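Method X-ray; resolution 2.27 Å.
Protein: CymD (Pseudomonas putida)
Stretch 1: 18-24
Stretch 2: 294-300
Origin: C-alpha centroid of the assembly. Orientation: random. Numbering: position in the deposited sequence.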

# COMPACT_ATOMS: atom_id res chain seq x y z
N GLY A 18 -8.29 -1.43 11.07
CA GLY A 18 -6.94 -1.78 10.66
C GLY A 18 -6.21 -2.81 11.51
O GLY A 18 -5.01 -3.04 11.28
N ILE A 19 -6.87 -3.45 12.47
CA ILE A 19 -6.17 -4.35 13.36
C ILE A 19 -5.80 -5.64 12.62
O ILE A 19 -6.32 -5.92 11.54
CB ILE A 19 -7.01 -4.63 14.60
CG1 ILE A 19 -8.37 -5.20 14.18
CG2 ILE A 19 -7.18 -3.33 15.42
CD1 ILE A 19 -8.39 -6.73 13.96
N GLY A 20 -4.92 -6.45 13.22
CA GLY A 20 -4.61 -7.75 12.67
C GLY A 20 -3.35 -8.40 13.21
O GLY A 20 -3.05 -9.55 12.87
N ALA A 21 -2.61 -7.69 14.07
CA ALA A 21 -1.38 -8.25 14.63
C ALA A 21 -1.65 -9.51 15.45
O ALA A 21 -0.79 -10.40 15.54
CB ALA A 21 -0.70 -7.20 15.50
N ALA A 22 -2.82 -9.61 16.08
CA ALA A 22 -3.16 -10.74 16.92
C ALA A 22 -4.53 -11.32 16.58
O ALA A 22 -4.88 -12.39 17.09
CB ALA A 22 -3.13 -10.34 18.40
N PHE A 23 -5.30 -10.65 15.73
CA PHE A 23 -6.66 -11.05 15.44
C PHE A 23 -6.73 -11.81 14.12
O PHE A 23 -6.12 -11.39 13.12
CB PHE A 23 -7.56 -9.82 15.38
CG PHE A 23 -9.00 -10.16 15.34
CD1 PHE A 23 -9.68 -10.24 14.12
CD2 PHE A 23 -9.68 -10.41 16.51
CE1 PHE A 23 -11.02 -10.57 14.11
CE2 PHE A 23 -11.02 -10.72 16.49
CZ PHE A 23 -11.69 -10.79 15.30
N ASN A 24 -7.49 -12.90 14.11
CA ASN A 24 -7.64 -13.73 12.92
C ASN A 24 -8.38 -12.98 11.83
O ASN A 24 -9.62 -12.98 11.82
CB ASN A 24 -8.38 -15.02 13.25
CG ASN A 24 -8.56 -15.89 12.01
OD1 ASN A 24 -8.00 -15.61 10.95
ND2 ASN A 24 -9.34 -16.96 12.15
N PHE A 294 -17.92 -11.98 20.99
CA PHE A 294 -17.54 -10.58 21.15
C PHE A 294 -16.04 -10.46 21.39
O PHE A 294 -15.53 -10.99 22.39
CB PHE A 294 -18.31 -9.95 22.31
CG PHE A 294 -17.94 -8.51 22.56
CD1 PHE A 294 -17.98 -7.58 21.54
CD2 PHE A 294 -17.55 -8.10 23.83
CE1 PHE A 294 -17.64 -6.25 21.78
CE2 PHE A 294 -17.21 -6.78 24.07
CZ PHE A 294 -17.25 -5.86 23.04
N ALA A 295 -15.34 -9.76 20.50
CA ALA A 295 -13.91 -9.52 20.62
C ALA A 295 -13.61 -8.03 20.43
O ALA A 295 -14.36 -7.31 19.76
CB ALA A 295 -13.13 -10.34 19.61
N VAL A 296 -12.51 -7.57 21.01
CA VAL A 296 -11.95 -6.26 20.70
C VAL A 296 -10.46 -6.42 20.44
O VAL A 296 -9.78 -7.23 21.09
CB VAL A 296 -12.20 -5.19 21.79
CG1 VAL A 296 -13.67 -5.17 22.22
CG2 VAL A 296 -11.28 -5.39 22.98
N ALA A 297 -9.95 -5.67 19.46
CA ALA A 297 -8.55 -5.71 19.10
C ALA A 297 -8.01 -4.29 19.07
O ALA A 297 -8.75 -3.33 18.83
CB ALA A 297 -8.35 -6.38 17.74
N PHE A 298 -6.71 -4.15 19.34
CA PHE A 298 -6.05 -2.84 19.31
C PHE A 298 -4.63 -3.07 18.84
O PHE A 298 -3.96 -3.99 19.33
CB PHE A 298 -6.03 -2.16 20.68
CG PHE A 298 -5.13 -0.94 20.75
CD1 PHE A 298 -5.60 0.32 20.40
CD2 PHE A 298 -3.81 -1.06 21.17
CE1 PHE A 298 -4.77 1.43 20.46
CE2 PHE A 298 -2.97 0.05 21.23
CZ PHE A 298 -3.46 1.30 20.87
N ASP A 299 -4.17 -2.24 17.89
CA ASP A 299 -2.83 -2.39 17.33
C ASP A 299 -2.12 -1.05 17.30
O ASP A 299 -2.73 0.01 17.11
CB ASP A 299 -2.85 -2.97 15.90
CG ASP A 299 -3.26 -4.43 15.86
OD1 ASP A 299 -3.73 -4.98 16.88
OD2 ASP A 299 -3.08 -5.07 14.80
N TYR A 300 -0.80 -1.11 17.47
CA TYR A 300 0.06 0.05 17.35
C TYR A 300 1.08 -0.25 16.27
O TYR A 300 1.68 -1.33 16.26
CB TYR A 300 0.79 0.38 18.64
CG TYR A 300 1.94 1.32 18.37
CD1 TYR A 300 1.71 2.66 18.12
CD2 TYR A 300 3.25 0.86 18.35
CE1 TYR A 300 2.75 3.53 17.87
CE2 TYR A 300 4.30 1.71 18.10
CZ TYR A 300 4.04 3.05 17.86
OH TYR A 300 5.07 3.92 17.61
O HOH W 1 -4.84 -7.53 16.86

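Residues 294-300 form a strand, and its alternation sets the rule of this contact: Ala295, Ala297 and Asp299 point their CA-to-CB bonds toward the irregular segment 18-24, while Val296 and Phe298 point away. The inward face therefore reads small, small, acid.

Phe294 opens the strand out of reach of the loop. At Ala295 the contact begins, where the methyl CB lies 3.8 Å from Phe23 CE2, at the edge of the ring and near its plane. The Phe23 side chain, with chi1 in t, brings its ring edge up to this methyl. Val296 turns away and adds almost nothing.

Ala297 is the apolar centre. Ala297 CB sits 3.8 Å from Ile19 CG1 and 4.2 Å from Phe23 CB, so one methyl is shared by two larger side chains of the loop. The CA-to-CB bond of Phe298 points away and the residue lies on the surface, yet its backbone still takes part: Phe298 N lies 4.0 Å from Ile19 CG2.

Asp299 supplies the polar anchor and has the largest area covered across the contact. A single carboxyl oxygen accepts hydrogen bonds from two consecutive backbone amides, with Gly20 N and Ala21 N each donating to Asp299 OD2 at 2.8 Å. The N-H...O angle is 145° for Gly20 and a straighter 169° for Ala21. The loop wraps closely round this oxygen, since Ile19 CA is 3.5 Å and Ala21 CB 3.3 Å from Asp299 OD2. Gly20, at phi 164°, adopts a backbone in which a CB would jam against the preceding carbonyl, so glycine suits this turn irrespective of the strand. The other oxygen extends the pattern through water 1, which accepts from Ala22 N at 3.0 Å and donates to Asp299 OD1 at 2.8 Å. Three successive loop amides are thereby tied, directly or through water, to one acid. Tyr300 lies beyond reach.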